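Local coordinates for protein putative mandelate racemase/muconate lactonizing enzyme (Bordetella bronchiseptica, PDB 3DDM) that is of unknown function but has the two-domain build, a capping domain on a TIM-type barrel, of the mandelate racemase/muconate lactonizing enzyme family, at residues V15-V19 with A70-E74; A118-I122 with L282-F288. The protein carries 1 engineered substitution. All coordinates share one frame; numbering follows the deposited sequence.

Contact 1 (V15-V19 with A70-E74); sequences VRAHV and ARLVE
Glu74 sets off with CG beside its own backbone N (chi1 -61°) and then runs extended, which carries its carboxylate from the helix over to the strand at Ala17. There OE2 accepts a nearly straight hydrogen bond from Ala17 N at 3.1 Å, although the donor stands above the carboxylate, 56° out of its plane. The CG of Glu74 lies against the methyl of Ala17, 4.0 Å from CB. Arg16 comes close without pairing: its NE is 4.6 Å from Glu74 OE2, near enough that it may favour the ionised acid. Strand 14-23 is an outer strand of the three-stranded antiparallel sheet in the N-terminal capping domain, and helix 65-81 packs on it almost antiparallel, at 171° between the segments. Arg16 and His18 bond through their backbones to Glu44 and Leu42 in strand 37-46, while the N-H of Ala17 points to the other side and meets the carboxylate. Beside this polar link the small residues mesh: Ala70 CB touches Ala17 CB at 3.7 Å and Val19 CG2 at 3.5 Å. One turn on, Val73 CG1 meets Val15 CG1 at 3.9 Å, the two valines crossing at about a right angle.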
loop_
_atom_site.group_PDB
_atom_site.type_symbol
_atom_site.label_atom_id
_atom_site.label_comp_id
_atom_site.label_asym_id
_atom_site.label_seq_id
_atom_site.Cartn_x
_atom_site.Cartn_y
_atom_site.Cartn_z
ATOM N N VAL A 15 -6.772 22.595 -3.293
ATOM C CA VAL A 15 -5.601 21.736 -3.118
ATOM C C VAL A 15 -5.248 21.060 -4.437
ATOM O O VAL A 15 -6.003 20.225 -4.933
ATOM C CB VAL A 15 -5.871 20.648 -2.060
ATOM C CG1 VAL A 15 -4.646 19.775 -1.892
ATOM C CG2 VAL A 15 -6.262 21.285 -0.740
ATOM N N ARG A 16 -4.103 21.413 -5.008
ATOM C CA ARG A 16 -3.703 20.819 -6.281
ATOM C C ARG A 16 -2.379 20.080 -6.208
ATOM O O ARG A 16 -1.494 20.432 -5.423
ATOM C CB ARG A 16 -3.624 21.896 -7.370
ATOM C CG ARG A 16 -4.876 22.747 -7.464
ATOM C CD ARG A 16 -4.902 23.622 -8.716
ATOM N NE ARG A 16 -5.051 22.833 -9.941
ATOM C CZ ARG A 16 -5.393 23.338 -11.126
ATOM N NH1 ARG A 16 -5.629 24.644 -11.259
ATOM N NH2 ARG A 16 -5.503 22.532 -12.180
ATOM N N ALA A 17 -2.254 19.047 -7.034
ATOM C CA ALA A 17 -1.039 18.249 -7.089
ATOM C C ALA A 17 -0.480 18.311 -8.501
ATOM O O ALA A 17 -1.225 18.200 -9.469
ATOM C CB ALA A 17 -1.343 16.814 -6.714
ATOM N N HIS A 18 0.830 18.504 -8.619
ATOM C CA HIS A 18 1.462 18.568 -9.929
ATOM C C HIS A 18 2.528 17.504 -10.015
ATOM O O HIS A 18 3.354 17.366 -9.110
ATOM C CB HIS A 18 2.096 19.938 -10.157
ATOM C CG HIS A 18 1.192 21.076 -9.815
ATOM N ND1 HIS A 18 1.216 21.697 -8.585
ATOM C CD2 HIS A 18 0.190 21.657 -10.513
ATOM C CE1 HIS A 18 0.267 22.613 -8.538
ATOM N NE2 HIS A 18 -0.372 22.608 -9.693
ATOM N N VAL A 19 2.509 16.749 -11.105
ATOM C CA VAL A 19 3.486 15.690 -11.301
ATOM C C VAL A 19 4.529 16.102 -12.332
ATOM O O VAL A 19 4.218 16.778 -13.307
ATOM C CB VAL A 19 2.815 14.392 -11.778
ATOM C CG1 VAL A 19 3.852 13.288 -11.881
ATOM C CG2 VAL A 19 1.694 14.003 -10.824
ATOM N N ALA A 70 -0.620 11.692 -6.702
ATOM C CA ALA A 70 -1.188 13.002 -6.980
ATOM C C ALA A 70 -2.706 12.846 -7.031
ATOM O O ALA A 70 -3.432 13.702 -6.538
ATOM C CB ALA A 70 -0.659 13.537 -8.296
ATOM N N ARG A 71 -3.188 11.746 -7.609
ATOM C CA ARG A 71 -4.627 11.507 -7.674
ATOM C C ARG A 71 -5.194 11.392 -6.266
ATOM O O ARG A 71 -6.243 11.962 -5.965
ATOM C CB ARG A 71 -4.953 10.227 -8.451
ATOM C CG ARG A 71 -4.820 10.342 -9.961
ATOM C CD ARG A 71 -5.714 11.457 -10.524
ATOM N NE ARG A 71 -7.130 11.088 -10.674
ATOM C CZ ARG A 71 -8.119 11.962 -10.891
ATOM N NH1 ARG A 71 -7.860 13.267 -10.979
ATOM N NH2 ARG A 71 -9.368 11.531 -11.032
ATOM N N LEU A 72 -4.504 10.651 -5.402
ATOM C CA LEU A 72 -4.961 10.489 -4.024
ATOM C C LEU A 72 -5.151 11.838 -3.350
ATOM O O LEU A 72 -6.148 12.057 -2.651
ATOM C CB LEU A 72 -3.963 9.661 -3.206
ATOM C CG LEU A 72 -4.026 8.141 -3.387
ATOM C CD1 LEU A 72 -3.013 7.483 -2.470
ATOM C CD2 LEU A 72 -5.427 7.641 -3.081
ATOM N N VAL A 73 -4.190 12.737 -3.563
ATOM C CA VAL A 73 -4.245 14.068 -2.970
ATOM C C VAL A 73 -5.455 14.864 -3.452
ATOM O O VAL A 73 -6.153 15.488 -2.651
ATOM C CB VAL A 73 -2.954 14.867 -3.274
ATOM C CG1 VAL A 73 -3.128 16.337 -2.887
ATOM C CG2 VAL A 73 -1.799 14.266 -2.513
ATOM N N GLU A 74 -5.712 14.828 -4.755
ATOM C CA GLU A 74 -6.835 15.571 -5.315
ATOM C C GLU A 74 -8.209 14.901 -5.168
ATOM O O GLU A 74 -9.207 15.586 -4.969
ATOM C CB GLU A 74 -6.563 15.903 -6.791
ATOM C CG GLU A 74 -5.319 16.775 -7.003
ATOM C CD GLU A 74 -5.089 17.192 -8.462
ATOM O OE1 GLU A 74 -5.143 16.314 -9.357
ATOM O OE2 GLU A 74 -4.838 18.396 -8.713
#

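Contact 2 (A118-I122 with L282-F288); sequences AGLDI and LAKWGGF
Ala118 sets its methyl in the turn formed by Leu282 to Gly287, where backbone atoms gather closely round it. Its CB is 3.4 Å from Leu282 O and 3.6 Å from Ala283 O, with the backbone N atoms of Trp285, Gly286 and Gly287 also around it. Gly286 and Gly287 both take positive phi, and Gly287 brings its CA within 4.3 Å of Ala118 CA. Ile122 is as well packed: its side chain and that of Leu282 cross at about a right angle, Ile122 CD1 3.8 Å from Leu282 CG, and its CG2 is 4.2 Å from Phe288 CE2. The turn follows barrel strand 275-278 and leads into helix 287-300, so helix 110-131 of the capping domain packs directly against a beta-to-alpha loop of the TIM-type barrel. Asp121, with CG swung anti to its backbone N (chi1 -170°), directs its carboxylate at the beginning of that helix: OD1 lies 3.0 Å from Phe288 N, and OD2 is hydrogen-bonded to Ser289 OG. The N-terminal end of helix 287-300 would probably favour the ionised form of Asp121. The loose side is at Lys284 and Trp285, buried but barely touching 118-122; Lys284 NZ is salt-bridged to Glu258 and also bonds Gln106 O of the second subunit.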
loop_
_atom_site.group_PDB
_atom_site.type_symbol
_atom_site.label_atom_id
_atom_site.label_comp_id
_atom_site.label_asym_id
_atom_site.label_seq_id
_atom_site.Cartn_x
_atom_site.Cartn_y
_atom_site.Cartn_z
ATOM N N ALA A 118 1.629 13.270 4.257
ATOM C CA ALA A 118 2.853 13.963 4.668
ATOM C C ALA A 118 3.119 15.189 3.778
ATOM O O ALA A 118 3.469 16.262 4.273
ATOM C CB ALA A 118 4.048 13.001 4.619
ATOM N N GLY A 119 2.958 15.028 2.467
ATOM C CA GLY A 119 3.165 16.143 1.565
ATOM C C GLY A 119 2.238 17.313 1.875
ATOM O O GLY A 119 2.660 18.478 1.831
ATOM N N LEU A 120 0.973 17.021 2.182
ATOM C CA LEU A 120 0.006 18.069 2.503
ATOM C C LEU A 120 0.301 18.739 3.841
ATOM O O LEU A 120 -0.038 19.914 4.034
ATOM C CB LEU A 120 -1.417 17.511 2.503
ATOM C CG LEU A 120 -2.009 17.327 1.103
ATOM C CD1 LEU A 120 -3.383 16.679 1.177
ATOM C CD2 LEU A 120 -2.095 18.683 0.430
ATOM N N ASP A 121 0.931 18.016 4.768
ATOM C CA ASP A 121 1.257 18.621 6.056
ATOM C C ASP A 121 2.402 19.616 5.859
ATOM O O ASP A 121 2.413 20.705 6.446
ATOM C CB ASP A 121 1.667 17.567 7.087
ATOM C CG ASP A 121 1.777 18.150 8.496
ATOM O OD1 ASP A 121 2.919 18.408 8.958
ATOM O OD2 ASP A 121 0.707 18.367 9.126
ATOM N N ILE A 122 3.364 19.231 5.027
ATOM C CA ILE A 122 4.505 20.085 4.732
ATOM C C ILE A 122 4.012 21.410 4.138
ATOM O O ILE A 122 4.567 22.466 4.423
ATOM C CB ILE A 122 5.473 19.398 3.729
ATOM C CG1 ILE A 122 6.216 18.248 4.418
ATOM C CG2 ILE A 122 6.429 20.421 3.149
ATOM C CD1 ILE A 122 7.105 17.440 3.488
ATOM N N LEU A 282 10.300 12.901 6.450
ATOM C CA LEU A 282 9.130 13.751 6.624
ATOM C C LEU A 282 8.207 13.855 5.411
ATOM O O LEU A 282 7.040 14.199 5.564
ATOM C CB LEU A 282 9.553 15.134 7.142
ATOM C CG LEU A 282 9.428 16.372 6.270
ATOM C CD1 LEU A 282 9.707 17.590 7.109
ATOM C CD2 LEU A 282 10.398 16.285 5.116
ATOM N N ALA A 283 8.708 13.532 4.220
ATOM C CA ALA A 283 7.862 13.570 3.013
ATOM C C ALA A 283 7.186 12.205 2.779
ATOM O O ALA A 283 6.268 12.075 1.963
ATOM C CB ALA A 283 8.684 13.959 1.794
ATOM N N LYS A 284 7.647 11.192 3.506
ATOM C CA LYS A 284 7.089 9.856 3.388
ATOM C C LYS A 284 6.008 9.676 4.444
ATOM O O LYS A 284 4.947 9.115 4.163
ATOM C CB LYS A 284 8.184 8.811 3.577
ATOM C CG LYS A 284 8.286 7.808 2.443
ATOM C CD LYS A 284 9.451 6.849 2.652
ATOM C CE LYS A 284 9.290 5.611 1.808
ATOM N NZ LYS A 284 10.235 4.536 2.207
ATOM N N TRP A 285 6.276 10.158 5.660
ATOM C CA TRP A 285 5.301 10.052 6.744
ATOM C C TRP A 285 5.272 11.207 7.761
ATOM O O TRP A 285 6.299 11.805 8.099
ATOM C CB TRP A 285 5.483 8.742 7.528
ATOM C CG TRP A 285 4.544 8.686 8.696
ATOM C CD1 TRP A 285 3.221 8.330 8.669
ATOM C CD2 TRP A 285 4.802 9.160 10.031
ATOM N NE1 TRP A 285 2.637 8.559 9.901
ATOM C CE2 TRP A 285 3.583 9.067 10.753
ATOM C CE3 TRP A 285 5.941 9.659 10.685
ATOM C CZ2 TRP A 285 3.473 9.456 12.096
ATOM C CZ3 TRP A 285 5.833 10.047 12.021
ATOM C CH2 TRP A 285 4.601 9.940 12.712
ATOM N N GLY A 286 4.066 11.495 8.244
ATOM C CA GLY A 286 3.857 12.516 9.254
ATOM C C GLY A 286 4.101 13.975 8.933
ATOM O O GLY A 286 3.428 14.851 9.486
ATOM N N GLY A 287 5.055 14.252 8.050
ATOM C CA GLY A 287 5.352 15.633 7.732
ATOM C C GLY A 287 5.947 16.241 8.985
ATOM O O GLY A 287 6.551 15.533 9.791
ATOM N N PHE A 288 5.775 17.544 9.166
ATOM C CA PHE A 288 6.311 18.206 10.348
ATOM C C PHE A 288 5.500 17.820 11.582
ATOM O O PHE A 288 6.052 17.449 12.620
ATOM C CB PHE A 288 6.280 19.718 10.152
ATOM C CG PHE A 288 7.252 20.212 9.128
ATOM C CD1 PHE A 288 8.627 20.112 9.356
ATOM C CD2 PHE A 288 6.799 20.811 7.958
ATOM C CE1 PHE A 288 9.543 20.608 8.436
ATOM C CE2 PHE A 288 7.700 21.313 7.024
ATOM C CZ PHE A 288 9.080 21.213 7.263
#

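In the fold
Helix 110-131 ties the two contacts together, their centres about 14 Å apart. It offers Ala118, Asp121 and Ile122 to the barrel in contact 2, while Leu120 turns toward contact 1, its CD2 3.6 Å from Val15 CG1 and its CD1 4.1 Å from Val73 CG1. Contact 1 lies within the capping domain, about 20 Å from the centre of the chain, and contact 2 at the interface with the barrel, about 10 Å from it. Along the chain they are in series. In enolase superfamily members the active site lies where the cap meets the C-terminal ends of the barrel strands; contact 2, on the loop after strand 275-278, is consistent with a place beside that region.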